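PDB 6XJJ: 2-oxoglutarate-dependent dioxygenase tropC from Talaromyces stipitatus, which catalyses an iron- and 2-oxoglutarate-dependent oxidation in the biosynthesis of fungal tropolones, as a non-haem dioxygenase. Local coordinates for residues 98-109 and 119-127; 142-150 and 159-167. One frame throughout, in Å; residues are numbered along the deposited sequence.

Interaction 1: residues 98-109 and 119-127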
ATOM      1  N   PHE A  98      18.249  -2.396   4.926  1.00 75.77           N
ATOM      2  CA  PHE A  98      17.639  -2.814   6.183  1.00 82.94           C
ATOM      3  C   PHE A  98      17.586  -4.333   6.296  1.00 79.32           C
ATOM      4  O   PHE A  98      18.033  -4.908   7.293  1.00 82.21           O
ATOM      5  CB  PHE A  98      16.239  -2.230   6.332  1.00 73.05           C
ATOM      6  CG  PHE A  98      15.543  -2.700   7.564  1.00 76.94           C
ATOM      7  CD1 PHE A  98      15.814  -2.116   8.787  1.00 88.14           C
ATOM      8  CD2 PHE A  98      14.648  -3.750   7.510  1.00 75.84           C
ATOM      9  CE1 PHE A  98      15.188  -2.556   9.934  1.00 89.09           C
ATOM     10  CE2 PHE A  98      14.020  -4.194   8.652  1.00 80.65           C
ATOM     11  CZ  PHE A  98      14.292  -3.596   9.868  1.00 78.37           C
ATOM     12  N   PHE A  99      17.028  -5.003   5.292  1.00 76.19           N
ATOM     13  CA  PHE A  99      16.878  -6.443   5.402  1.00 80.65           C
ATOM     14  C   PHE A  99      18.206  -7.178   5.285  1.00 80.60           C
ATOM     15  O   PHE A  99      18.300  -8.323   5.739  1.00 79.81           O
ATOM     16  CB  PHE A  99      15.868  -6.935   4.369  1.00 75.13           C
ATOM     17  CG  PHE A  99      14.462  -6.494   4.663  1.00 73.39           C
ATOM     18  CD1 PHE A  99      13.751  -7.087   5.695  1.00 82.83           C
ATOM     19  CD2 PHE A  99      13.843  -5.510   3.911  1.00 71.92           C
ATOM     20  CE1 PHE A  99      12.453  -6.693   5.985  1.00 80.79           C
ATOM     21  CE2 PHE A  99      12.538  -5.112   4.193  1.00 70.27           C
ATOM     22  CZ  PHE A  99      11.846  -5.705   5.231  1.00 76.59           C
ATOM     23  N   ASP A 100      19.245  -6.543   4.739  1.00 83.68           N
ATOM     24  CA  ASP A 100      20.571  -7.151   4.769  1.00 81.26           C
ATOM     25  C   ASP A 100      21.157  -7.216   6.174  1.00 79.55           C
ATOM     26  O   ASP A 100      22.172  -7.894   6.372  1.00 79.45           O
ATOM     27  CB  ASP A 100      21.526  -6.389   3.848  1.00 85.91           C
ATOM     28  CG  ASP A 100      21.265  -6.669   2.380  1.00 85.06           C
ATOM     29  OD1 ASP A 100      20.542  -7.648   2.078  1.00 85.35           O
ATOM     30  OD2 ASP A 100      21.789  -5.920   1.527  1.00 83.24           O
ATOM     31  N   LEU A 101      20.541  -6.545   7.149  1.00 83.07           N
ATOM     32  CA  LEU A 101      21.048  -6.552   8.512  1.00 87.23           C
ATOM     33  C   LEU A 101      20.970  -7.955   9.114  1.00 92.47           C
ATOM     34  O   LEU A 101      20.161  -8.783   8.687  1.00 82.29           O
ATOM     35  CB  LEU A 101      20.250  -5.577   9.377  1.00 85.48           C
ATOM     36  CG  LEU A 101      20.410  -4.081   9.082  1.00 79.28           C
ATOM     37  CD1 LEU A 101      19.369  -3.251   9.829  1.00 78.51           C
ATOM     38  CD2 LEU A 101      21.802  -3.621   9.465  1.00 77.25           C
ATOM     39  N   PRO A 102      21.808  -8.245  10.112  1.00 96.05           N
ATOM     40  CA  PRO A 102      21.687  -9.526  10.817  1.00 94.82           C
ATOM     41  C   PRO A 102      20.308  -9.677  11.434  1.00 93.47           C
ATOM     42  O   PRO A 102      19.673  -8.700  11.834  1.00 87.78           O
ATOM     43  CB  PRO A 102      22.770  -9.444  11.899  1.00 99.95           C
ATOM     44  CG  PRO A 102      23.747  -8.467  11.381  1.00 91.39           C
ATOM     45  CD  PRO A 102      22.961  -7.464  10.597  1.00 85.85           C
ATOM     46  N   LEU A 103      19.846 -10.922  11.528  1.00 98.94           N
ATOM     47  CA  LEU A 103      18.506 -11.138  12.059  1.00 91.51           C
ATOM     48  C   LEU A 103      18.431 -10.754  13.532  1.00 97.73           C
ATOM     49  O   LEU A 103      17.418 -10.203  13.980  1.00101.04           O
ATOM     50  CB  LEU A 103      18.073 -12.585  11.836  1.00100.95           C
ATOM     51  CG  LEU A 103      16.615 -12.881  12.203  1.00 98.62           C
ATOM     52  CD1 LEU A 103      16.003 -13.871  11.231  1.00106.54           C
ATOM     53  CD2 LEU A 103      16.526 -13.425  13.614  1.00 97.36           C
ATOM     54  N   GLU A 104      19.491 -11.016  14.303  1.00101.11           N
ATOM     55  CA  GLU A 104      19.515 -10.526  15.676  1.00 96.33           C
ATOM     56  C   GLU A 104      19.463  -9.007  15.708  1.00 96.36           C
ATOM     57  O   GLU A 104      18.949  -8.418  16.665  1.00 96.64           O
ATOM     58  CB  GLU A 104      20.769 -11.012  16.404  1.00103.49           C
ATOM     59  CG  GLU A 104      22.058 -10.403  15.894  1.00110.93           C
ATOM     60  CD  GLU A 104      23.259 -10.931  16.641  1.00128.18           C
ATOM     61  OE1 GLU A 104      23.065 -11.516  17.728  1.00128.95           O
ATOM     62  OE2 GLU A 104      24.395 -10.756  16.156  1.00132.29           O
ATOM     63  N   GLU A 105      20.005  -8.361  14.672  1.00102.18           N
ATOM     64  CA  GLU A 105      20.030  -6.904  14.603  1.00 95.30           C
ATOM     65  C   GLU A 105      18.637  -6.335  14.348  1.00 88.50           C
ATOM     66  O   GLU A 105      18.247  -5.341  14.966  1.00 85.79           O
ATOM     67  CB  GLU A 105      21.002  -6.470  13.506  1.00104.45           C
ATOM     68  CG  GLU A 105      21.244  -4.972  13.377  1.00111.04           C
ATOM     69  CD  GLU A 105      22.046  -4.412  14.533  1.00116.87           C
ATOM     70  OE1 GLU A 105      22.571  -5.221  15.334  1.00106.00           O
ATOM     71  OE2 GLU A 105      22.173  -3.172  14.631  1.00113.33           O
ATOM     72  N   LYS A 106      17.875  -6.953  13.443  1.00 90.27           N
ATOM     73  CA  LYS A 106      16.519  -6.490  13.170  1.00 86.42           C
ATOM     74  C   LYS A 106      15.604  -6.738  14.363  1.00 90.25           C
ATOM     75  O   LYS A 106      14.770  -5.893  14.702  1.00 88.55           O
ATOM     76  CB  LYS A 106      15.946  -7.210  11.951  1.00 83.11           C
ATOM     77  CG  LYS A 106      16.815  -7.215  10.723  1.00 90.00           C
ATOM     78  CD  LYS A 106      16.182  -8.081   9.652  1.00 88.75           C
ATOM     79  CE  LYS A 106      17.207  -8.674   8.714  1.00 90.12           C
ATOM     80  NZ  LYS A 106      16.572  -9.620   7.752  1.00 93.73           N
ATOM     81  N   MET A 107      15.723  -7.910  14.987  1.00 89.29           N
ATOM     82  CA  MET A 107      14.853  -8.264  16.102  1.00 91.41           C
ATOM     83  C   MET A 107      14.989  -7.300  17.275  1.00 90.96           C
ATOM     84  O   MET A 107      14.100  -7.266  18.132  1.00 83.71           O
ATOM     85  CB  MET A 107      15.151  -9.698  16.552  1.00 87.04           C
ATOM     86  CG  MET A 107      14.724 -10.780  15.554  1.00 89.58           C
ATOM     87  SD  MET A 107      12.932 -10.954  15.375  1.00 85.79           S
ATOM     88  CE  MET A 107      12.489 -11.636  16.967  1.00 90.76           C
ATOM     89  N   LYS A 108      16.071  -6.515  17.335  1.00 88.17           N
ATOM     90  CA  LYS A 108      16.188  -5.494  18.374  1.00 91.99           C
ATOM     91  C   LYS A 108      15.105  -4.427  18.273  1.00 89.00           C
ATOM     92  O   LYS A 108      14.867  -3.715  19.255  1.00 91.49           O
ATOM     93  CB  LYS A 108      17.573  -4.845  18.327  1.00 78.42           C
ATOM     94  CG  LYS A 108      18.671  -5.657  19.003  1.00 95.37           C
ATOM     95  CD  LYS A 108      20.053  -5.048  18.785  1.00106.69           C
ATOM     96  CE  LYS A 108      21.104  -5.768  19.620  1.00108.75           C
ATOM     97  NZ  LYS A 108      22.495  -5.310  19.339  1.00112.85           N
ATOM     98  N   ILE A 109      14.444  -4.301  17.122  1.00 87.93           N
ATOM     99  CA  ILE A 109      13.296  -3.408  16.984  1.00 88.92           C
ATOM    100  C   ILE A 109      12.095  -4.217  16.513  1.00 91.19           C
ATOM    101  O   ILE A 109      11.253  -3.716  15.757  1.00 88.91           O
ATOM    102  CB  ILE A 109      13.584  -2.241  16.019  1.00 88.70           C
ATOM    103  CG1 ILE A 109      13.975  -2.770  14.635  1.00 86.21           C
ATOM    104  CG2 ILE A 109      14.660  -1.339  16.596  1.00 75.55           C
ATOM    105  CD1 ILE A 109      14.049  -1.696  13.562  1.00 81.04           C
ATOM    106  N   PHE A 119       1.977  -0.740  16.385  1.00 85.33           N
ATOM    107  CA  PHE A 119       2.458  -1.967  15.769  1.00 84.64           C
ATOM    108  C   PHE A 119       3.509  -1.512  14.759  1.00 75.77           C
ATOM    109  O   PHE A 119       3.241  -1.355  13.565  1.00 73.53           O
ATOM    110  CB  PHE A 119       1.267  -2.764  15.141  1.00 79.23           C
ATOM    111  CG  PHE A 119       1.628  -4.135  14.657  1.00 70.90           C
ATOM    112  CD1 PHE A 119       1.702  -5.193  15.546  1.00 86.99           C
ATOM    113  CD2 PHE A 119       1.863  -4.379  13.313  1.00 85.20           C
ATOM    114  CE1 PHE A 119       2.017  -6.466  15.112  1.00 76.99           C
ATOM    115  CE2 PHE A 119       2.183  -5.650  12.873  1.00 96.52           C
ATOM    116  CZ  PHE A 119       2.259  -6.695  13.775  1.00 86.53           C
ATOM    117  N   ARG A 120       4.712  -1.251  15.276  1.00 80.57           N
ATOM    118  CA  ARG A 120       5.800  -0.635  14.531  1.00 83.21           C
ATOM    119  C   ARG A 120       7.071  -1.441  14.745  1.00 78.73           C
ATOM    120  O   ARG A 120       7.307  -1.973  15.832  1.00 86.08           O
ATOM    121  CB  ARG A 120       6.060   0.804  14.991  1.00 73.53           C
ATOM    122  CG  ARG A 120       4.858   1.707  14.949  1.00 74.29           C
ATOM    123  CD  ARG A 120       4.414   2.056  13.540  1.00 77.23           C
ATOM    124  NE  ARG A 120       3.229   2.901  13.612  1.00 81.28           N
ATOM    125  CZ  ARG A 120       3.254   4.213  13.813  1.00 73.74           C
ATOM    126  NH1 ARG A 120       4.410   4.849  13.945  1.00 84.25           N
ATOM    127  NH2 ARG A 120       2.120   4.891  13.882  1.00 72.66           N
ATOM    128  N   GLY A 121       7.904  -1.503  13.711  1.00 81.01           N
ATOM    129  CA  GLY A 121       9.179  -2.187  13.806  1.00 75.43           C
ATOM    130  C   GLY A 121       9.297  -3.380  12.876  1.00 79.29           C
ATOM    131  O   GLY A 121       8.674  -3.407  11.810  1.00 76.47           O
ATOM    132  N   TYR A 122      10.082  -4.379  13.276  1.00 81.62           N
ATOM    133  CA  TYR A 122      10.406  -5.513  12.424  1.00 81.07           C
ATOM    134  C   TYR A 122       9.530  -6.716  12.750  1.00 81.20           C
ATOM    135  O   TYR A 122       9.278  -7.019  13.919  1.00 69.96           O
ATOM    136  CB  TYR A 122      11.881  -5.889  12.577  1.00 83.67           C
ATOM    137  CG  TYR A 122      12.262  -7.160  11.861  1.00 76.91           C
ATOM    138  CD1 TYR A 122      12.348  -7.203  10.475  1.00 79.18           C
ATOM    139  CD2 TYR A 122      12.559  -8.312  12.573  1.00 94.80           C
ATOM    140  CE1 TYR A 122      12.696  -8.361   9.825  1.00 86.62           C
ATOM    141  CE2 TYR A 122      12.912  -9.477  11.929  1.00 84.32           C
ATOM    142  CZ  TYR A 122      12.982  -9.492  10.555  1.00 78.65           C
ATOM    143  OH  TYR A 122      13.336 -10.638   9.900  1.00 77.11           O
ATOM    144  N   GLU A 123       9.079  -7.405  11.703  1.00 83.33           N
ATOM    145  CA  GLU A 123       8.317  -8.640  11.850  1.00 77.98           C
ATOM    146  C   GLU A 123       8.995  -9.688  10.982  1.00 78.30           C
ATOM    147  O   GLU A 123       9.137  -9.477   9.760  1.00 71.53           O
ATOM    148  CB  GLU A 123       6.850  -8.469  11.448  1.00 75.10           C
ATOM    149  CG  GLU A 123       5.997  -9.700  11.741  1.00 86.21           C
ATOM    150  CD  GLU A 123       4.527  -9.471  11.465  1.00 87.35           C
ATOM    151  OE1 GLU A 123       4.170  -8.370  10.997  1.00 90.03           O
ATOM    152  OE2 GLU A 123       3.719 -10.385  11.732  1.00 95.98           O
ATOM    153  N   PRO A 124       9.424 -10.815  11.537  1.00 90.82           N
ATOM    154  CA  PRO A 124      10.147 -11.807  10.741  1.00 90.67           C
ATOM    155  C   PRO A 124       9.189 -12.664   9.920  1.00 79.07           C
ATOM    156  O   PRO A 124       7.968 -12.541  10.000  1.00 74.80           O
ATOM    157  CB  PRO A 124      10.885 -12.629  11.797  1.00 82.59           C
ATOM    158  CG  PRO A 124      10.042 -12.535  12.999  1.00 76.72           C
ATOM    159  CD  PRO A 124       9.303 -11.235  12.948  1.00 81.17           C
ATOM    160  N   SER A 125       9.777 -13.545   9.122  1.00 72.76           N
ATOM    161  CA  SER A 125       9.002 -14.376   8.222  1.00 87.02           C
ATOM    162  C   SER A 125       8.456 -15.608   8.946  1.00 85.56           C
ATOM    163  O   SER A 125       8.842 -15.934  10.073  1.00 85.74           O
ATOM    164  CB  SER A 125       9.854 -14.794   7.024  1.00 81.72           C
ATOM    165  OG  SER A 125      10.951 -15.592   7.436  1.00 90.12           O
ATOM    166  N   LEU A 126       7.515 -16.274   8.282  1.00 81.82           N
ATOM    167  CA  LEU A 126       7.058 -17.604   8.672  1.00 84.45           C
ATOM    168  C   LEU A 126       6.265 -17.566   9.975  1.00 83.32           C
ATOM    169  O   LEU A 126       6.369 -18.472  10.802  1.00 87.29           O
ATOM    170  CB  LEU A 126       8.229 -18.575   8.806  1.00 78.34           C
ATOM    171  CG  LEU A 126       9.149 -18.690   7.594  1.00 77.03           C
ATOM    172  CD1 LEU A 126      10.281 -19.646   7.925  1.00 77.77           C
ATOM    173  CD2 LEU A 126       8.396 -19.116   6.339  1.00 73.62           C
ATOM    174  N   ILE A 127       5.478 -16.509  10.168  1.00 89.17           N
ATOM    175  CA  ILE A 127       4.586 -16.433  11.321  1.00 79.29           C
ATOM    176  C   ILE A 127       3.182 -15.979  10.959  1.00 81.77           C
ATOM    177  O   ILE A 127       2.245 -16.205  11.748  1.00 78.92           O
ATOM    178  CB  ILE A 127       5.183 -15.511  12.410  1.00 76.37           C
ATOM    179  CG1 ILE A 127       5.313 -14.075  11.901  1.00 95.04           C
ATOM    180  CG2 ILE A 127       6.554 -16.019  12.835  1.00 72.83           C
ATOM    181  CD1 ILE A 127       5.750 -13.087  12.974  1.00 81.03           C
TER
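Packing of the Tyr122 ring against Lys106 and Met107 is the heart of a largely buried helix-on-strand contact, in which helix 103-107 lies against strand 121-123, the last strand at one border of the main sheet. The short axes pass 8.8 Å apart. Tyr122 carries its CG anti to the backbone N (chi1 173°), which sends the ring from the strand toward the helix, against Lys106. There Lys106 lays its hydrocarbon chain across one face: CB sits 3.6 Å from the centroid of the Tyr122 ring in a CH-pi contact, and CD is 3.5 Å from Tyr122 CE1. Lysine suits this place because its methylenes can cover an aromatic face while its amine travels on to polar company. Met107 comes to the rim of the same ring, with SD lying in the ring plane 3.7 Å from Tyr122 CE2, a Met-aromatic contact; its bent, flexible chain also brings SD to Pro124. Phe98, of helix 85-99, brings CE2 to 3.9 Å from Tyr122 CD1, while Phe99 and Tyr122 meet edge to edge. The backbones join at Ile109, where Tyr122 N donates to Ile109 O at 2.8 Å. Gly121 CA lies beside that oxygen; at phi 117° and psi -150° a side chain would jam against the preceding carbonyl O, which by itself calls for glycine. The polar ends converge on Glu140, which receives the Tyr122 hydroxyl in a hydrogen bond and Lys106 in a salt bridge, although the position of NZ is less certain. The contact thus divides its chemistry: carbon and sulfur pack against the ring, while a neighbouring carboxylate provides for its hydroxyl and probably helps offset the lysine charge.

Interaction 2: residues 142-150 and 159-167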
ATOM      1  N   PHE A 142       9.079  -4.552   7.577  1.00 80.31           N
ATOM      2  CA  PHE A 142       9.378  -3.455   8.497  1.00 79.78           C
ATOM      3  C   PHE A 142       8.250  -2.438   8.391  1.00 70.29           C
ATOM      4  O   PHE A 142       7.862  -2.057   7.282  1.00 73.56           O
ATOM      5  CB  PHE A 142      10.730  -2.803   8.163  1.00 65.10           C
ATOM      6  CG  PHE A 142      11.026  -1.536   8.940  1.00 71.43           C
ATOM      7  CD1 PHE A 142      11.400  -1.585  10.276  1.00 73.78           C
ATOM      8  CD2 PHE A 142      10.987  -0.295   8.311  1.00 86.83           C
ATOM      9  CE1 PHE A 142      11.689  -0.418  10.979  1.00 78.42           C
ATOM     10  CE2 PHE A 142      11.282   0.874   9.010  1.00 72.05           C
ATOM     11  CZ  PHE A 142      11.631   0.808  10.344  1.00 65.00           C
ATOM     12  N   ILE A 143       7.738  -1.991   9.537  1.00 69.64           N
ATOM     13  CA  ILE A 143       6.469  -1.272   9.612  1.00 83.33           C
ATOM     14  C   ILE A 143       6.712   0.124  10.174  1.00 81.04           C
ATOM     15  O   ILE A 143       7.334   0.272  11.233  1.00 82.79           O
ATOM     16  CB  ILE A 143       5.454  -2.031  10.485  1.00 77.49           C
ATOM     17  CG1 ILE A 143       5.226  -3.430   9.909  1.00 76.59           C
ATOM     18  CG2 ILE A 143       4.132  -1.277  10.540  1.00 69.13           C
ATOM     19  CD1 ILE A 143       4.500  -4.383  10.840  1.00 82.47           C
ATOM     20  N   THR A 144       6.211   1.139   9.473  1.00 70.39           N
ATOM     21  CA  THR A 144       6.214   2.510   9.960  1.00 73.82           C
ATOM     22  C   THR A 144       4.797   3.069   9.945  1.00 80.10           C
ATOM     23  O   THR A 144       3.877   2.496   9.356  1.00 79.99           O
ATOM     24  CB  THR A 144       7.127   3.413   9.117  1.00 70.31           C
ATOM     25  OG1 THR A 144       6.717   3.365   7.746  1.00 70.52           O
ATOM     26  CG2 THR A 144       8.570   2.980   9.234  1.00 65.02           C
ATOM     27  N   GLY A 145       4.637   4.202  10.621  1.00 80.51           N
ATOM     28  CA  GLY A 145       3.429   4.997  10.544  1.00 67.67           C
ATOM     29  C   GLY A 145       3.784   6.460  10.697  1.00 76.98           C
ATOM     30  O   GLY A 145       4.965   6.810  10.606  1.00 69.16           O
ATOM     31  N   ALA A 146       2.797   7.328  10.906  1.00 73.52           N
ATOM     32  CA  ALA A 146       3.102   8.734  11.137  1.00 67.45           C
ATOM     33  C   ALA A 146       3.845   8.879  12.457  1.00 80.79           C
ATOM     34  O   ALA A 146       3.535   8.196  13.437  1.00 67.95           O
ATOM     35  CB  ALA A 146       1.825   9.578  11.147  1.00 59.29           C
ATOM     36  N   GLU A 147       4.837   9.767  12.484  1.00 81.40           N
ATOM     37  CA  GLU A 147       5.673   9.911  13.667  1.00 78.31           C
ATOM     38  C   GLU A 147       4.903  10.676  14.735  1.00 80.28           C
ATOM     39  O   GLU A 147       4.386  11.766  14.476  1.00 88.39           O
ATOM     40  CB  GLU A 147       6.969  10.651  13.346  1.00 62.27           C
ATOM     41  CG  GLU A 147       8.006  10.525  14.451  1.00 72.19           C
ATOM     42  CD  GLU A 147       8.679   9.167  14.435  1.00 78.75           C
ATOM     43  OE1 GLU A 147       8.693   8.533  13.358  1.00 80.53           O
ATOM     44  OE2 GLU A 147       9.165   8.713  15.493  1.00 88.04           O
ATOM     45  N   ILE A 148       4.845  10.116  15.937  1.00 83.78           N
ATOM     46  CA  ILE A 148       4.133  10.720  17.062  1.00 78.11           C
ATOM     47  C   ILE A 148       5.017  10.578  18.294  1.00 94.18           C
ATOM     48  O   ILE A 148       5.450   9.458  18.606  1.00 85.92           O
ATOM     49  CB  ILE A 148       2.763  10.059  17.286  1.00 87.86           C
ATOM     50  CG1 ILE A 148       1.837  10.306  16.093  1.00 88.45           C
ATOM     51  CG2 ILE A 148       2.124  10.544  18.589  1.00 89.05           C
ATOM     52  CD1 ILE A 148       1.471  11.766  15.868  1.00 86.84           C
ATOM     53  N   PRO A 149       5.312  11.657  19.022  1.00 91.36           N
ATOM     54  CA  PRO A 149       6.185  11.518  20.191  1.00 85.35           C
ATOM     55  C   PRO A 149       5.599  10.556  21.213  1.00 93.25           C
ATOM     56  O   PRO A 149       4.381  10.394  21.324  1.00 81.00           O
ATOM     57  CB  PRO A 149       6.261  12.941  20.750  1.00 85.67           C
ATOM     58  CG  PRO A 149       5.948  13.810  19.607  1.00 90.20           C
ATOM     59  CD  PRO A 149       4.936  13.065  18.802  1.00 85.23           C
ATOM     60  N   ALA A 150       6.493   9.919  21.970  1.00 93.83           N
ATOM     61  CA  ALA A 150       6.067   8.949  22.974  1.00 86.37           C
ATOM     62  C   ALA A 150       5.043   9.538  23.935  1.00 90.66           C
ATOM     63  O   ALA A 150       4.112   8.845  24.358  1.00 98.44           O
ATOM     64  CB  ALA A 150       7.280   8.432  23.749  1.00 81.66           C
ATOM     65  N   SER A 159      -1.831   1.322  16.243  1.00 88.48           N
ATOM     66  CA  SER A 159      -1.031   1.770  15.096  1.00 91.30           C
ATOM     67  C   SER A 159      -0.899   3.291  15.041  1.00 97.58           C
ATOM     68  O   SER A 159      -0.864   3.890  13.961  1.00 81.12           O
ATOM     69  CB  SER A 159      -1.599   1.225  13.783  1.00 87.57           C
ATOM     70  OG  SER A 159      -1.405  -0.175  13.697  1.00 88.31           O
ATOM     71  N   THR A 160      -0.811   3.921  16.215  1.00 85.72           N
ATOM     72  CA  THR A 160      -0.461   5.333  16.306  1.00 92.53           C
ATOM     73  C   THR A 160       0.520   5.544  17.450  1.00 88.35           C
ATOM     74  O   THR A 160       0.254   5.146  18.587  1.00 83.43           O
ATOM     75  CB  THR A 160      -1.703   6.218  16.491  1.00 85.82           C
ATOM     76  OG1 THR A 160      -2.466   5.770  17.616  1.00101.95           O
ATOM     77  CG2 THR A 160      -2.568   6.194  15.233  1.00 86.43           C
ATOM     78  N   GLY A 161       1.647   6.183  17.141  1.00 94.96           N
ATOM     79  CA  GLY A 161       2.725   6.345  18.084  1.00 85.90           C
ATOM     80  C   GLY A 161       4.031   6.583  17.359  1.00 75.24           C
ATOM     81  O   GLY A 161       4.046   6.895  16.167  1.00 74.63           O
ATOM     82  N   PRO A 162       5.152   6.442  18.061  1.00 80.44           N
ATOM     83  CA  PRO A 162       6.453   6.623  17.411  1.00 79.34           C
ATOM     84  C   PRO A 162       6.909   5.390  16.646  1.00 84.40           C
ATOM     85  O   PRO A 162       6.510   4.259  16.931  1.00 72.88           O
ATOM     86  CB  PRO A 162       7.393   6.915  18.585  1.00 62.64           C
ATOM     87  CG  PRO A 162       6.779   6.267  19.732  1.00 61.37           C
ATOM     88  CD  PRO A 162       5.288   6.277  19.517  1.00 77.12           C
ATOM     89  N   ASN A 163       7.758   5.632  15.652  1.00 88.17           N
ATOM     90  CA  ASN A 163       8.374   4.551  14.903  1.00 80.46           C
ATOM     91  C   ASN A 163       9.575   3.992  15.659  1.00 77.26           C
ATOM     92  O   ASN A 163      10.153   4.647  16.527  1.00 95.52           O
ATOM     93  CB  ASN A 163       8.826   5.031  13.526  1.00 67.06           C
ATOM     94  CG  ASN A 163       7.665   5.343  12.611  1.00 77.25           C
ATOM     95  OD1 ASN A 163       6.940   4.447  12.177  1.00 88.12           O
ATOM     96  ND2 ASN A 163       7.512   6.612  12.271  1.00 72.34           N
ATOM     97  N   LEU A 164       9.948   2.761  15.318  1.00 84.97           N
ATOM     98  CA  LEU A 164      11.196   2.178  15.789  1.00 82.81           C
ATOM     99  C   LEU A 164      12.200   2.177  14.649  1.00 72.11           C
ATOM    100  O   LEU A 164      11.872   1.783  13.525  1.00 81.10           O
ATOM    101  CB  LEU A 164      11.011   0.755  16.314  1.00 85.96           C
ATOM    102  CG  LEU A 164      10.124   0.554  17.541  1.00 79.28           C
ATOM    103  CD1 LEU A 164      10.218  -0.898  17.989  1.00 86.34           C
ATOM    104  CD2 LEU A 164      10.488   1.500  18.665  1.00 92.45           C
ATOM    105  N   TRP A 165      13.423   2.602  14.946  1.00 80.18           N
ATOM    106  CA  TRP A 165      14.419   2.766  13.911  1.00 81.86           C
ATOM    107  C   TRP A 165      15.668   1.959  14.240  1.00 71.68           C
ATOM    108  O   TRP A 165      16.075   1.894  15.404  1.00 69.60           O
ATOM    109  CB  TRP A 165      14.800   4.242  13.743  1.00 76.30           C
ATOM    110  CG  TRP A 165      13.651   5.125  13.299  1.00 67.44           C
ATOM    111  CD1 TRP A 165      12.932   5.979  14.079  1.00 69.04           C
ATOM    112  CD2 TRP A 165      13.073   5.200  11.987  1.00 71.77           C
ATOM    113  NE1 TRP A 165      11.960   6.601  13.335  1.00 74.69           N
ATOM    114  CE2 TRP A 165      12.022   6.137  12.047  1.00 74.53           C
ATOM    115  CE3 TRP A 165      13.348   4.570  10.766  1.00 71.41           C
ATOM    116  CZ2 TRP A 165      11.243   6.463  10.932  1.00 75.74           C
ATOM    117  CZ3 TRP A 165      12.574   4.894   9.661  1.00 69.96           C
ATOM    118  CH2 TRP A 165      11.536   5.832   9.752  1.00 78.98           C
ATOM    119  N   PRO A 166      16.301   1.342  13.242  1.00 75.88           N
ATOM    120  CA  PRO A 166      17.462   0.491  13.526  1.00 65.07           C
ATOM    121  C   PRO A 166      18.675   1.316  13.934  1.00 78.54           C
ATOM    122  O   PRO A 166      19.092   2.234  13.222  1.00 79.70           O
ATOM    123  CB  PRO A 166      17.695  -0.242  12.201  1.00 73.73           C
ATOM    124  CG  PRO A 166      17.159   0.680  11.168  1.00 76.70           C
ATOM    125  CD  PRO A 166      15.987   1.379  11.801  1.00 77.59           C
ATOM    126  N   GLU A 167      19.248   0.972  15.090  1.00 74.36           N
ATOM    127  CA  GLU A 167      20.412   1.692  15.595  1.00 71.39           C
ATOM    128  C   GLU A 167      21.596   1.609  14.642  1.00 80.97           C
ATOM    129  O   GLU A 167      22.424   2.527  14.600  1.00 88.90           O
ATOM    130  CB  GLU A 167      20.826   1.138  16.956  1.00 80.05           C
ATOM    131  CG  GLU A 167      21.226  -0.332  16.915  1.00100.08           C
ATOM    132  CD  GLU A 167      21.640  -0.856  18.273  1.00102.42           C
ATOM    133  OE1 GLU A 167      21.900  -0.029  19.170  1.00110.82           O
ATOM    134  OE2 GLU A 167      21.723  -2.092  18.440  1.00112.97           O
TER
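Asn163 pairs its side-chain amide with the backbone of Gly145, closing the neck of the loop that leaves strand 139-144 and returns toward helix 171-204. Gly145 N donates to Asn163 OD1 at 2.8 Å, in the carbonyl plane and on a lone pair. In return Asn163 ND2 reaches Gly145 O at 3.0 Å, keeping that oxygen close to its own amide plane but meeting it from above the peptide carbonyl. Asparagine suits the place because one flat group offers both an acceptor and a donor, and the two bonds fix which way the amide faces. The other N-H of ND2 goes to Glu147 OE1, with the carboxylate and amide planes 49° apart; the modelled length of this bond is short enough to be doubtful at this resolution. Glu147 bends at chi2 (77°), which turns the carboxylate back toward the N-H edge of the Asn163 amide, where OE2 also takes a weak bond from Asn163 N at 3.4 Å. Farther round the loop Ile148 N makes a weak bond to Gly161 O, and the Pro162 ring lies beside Ile148 O, with CD 3.3 Å from it. Nearer the strand, the ring edge of Phe142 points at a carbonyl, CZ lying 3.3 Å from Leu164 O, and Phe142 crosses Trp165 at about a right angle. Trp165 in turn packs on Met179 and Val178 of helix 171-204. The Asn163 amide thus pairs with N and O of one residue much as a peptide group would, joining the two arms of the irregular loop between strand 139-144 and helix 171-204.

How the interactions relate
Interactions 1 and 2 follow one another along the chain, their centres 14 Å apart, and both belong to the N-terminal family region. They share the main sheet: strand 121-123 of interaction 1 borders strand 139-144 of interaction 2 antiparallel to it, with Gly121 O and Ile143 N probably hydrogen-bonded at 2.8 Å. Arg120 is a second bridge, its NH2 donating to Ser159 O and its NH1 bonding weakly to Gly161 O and Asn163 OD1. Phe98 and Phe142 bring rings from the two contacts together beside Phe174. The helix and the loop are thereby tied to the same border of the sheet, where the Phe99 side chain lies about 11 Å from that of Arg311, predicted to bind 2-oxoglutarate.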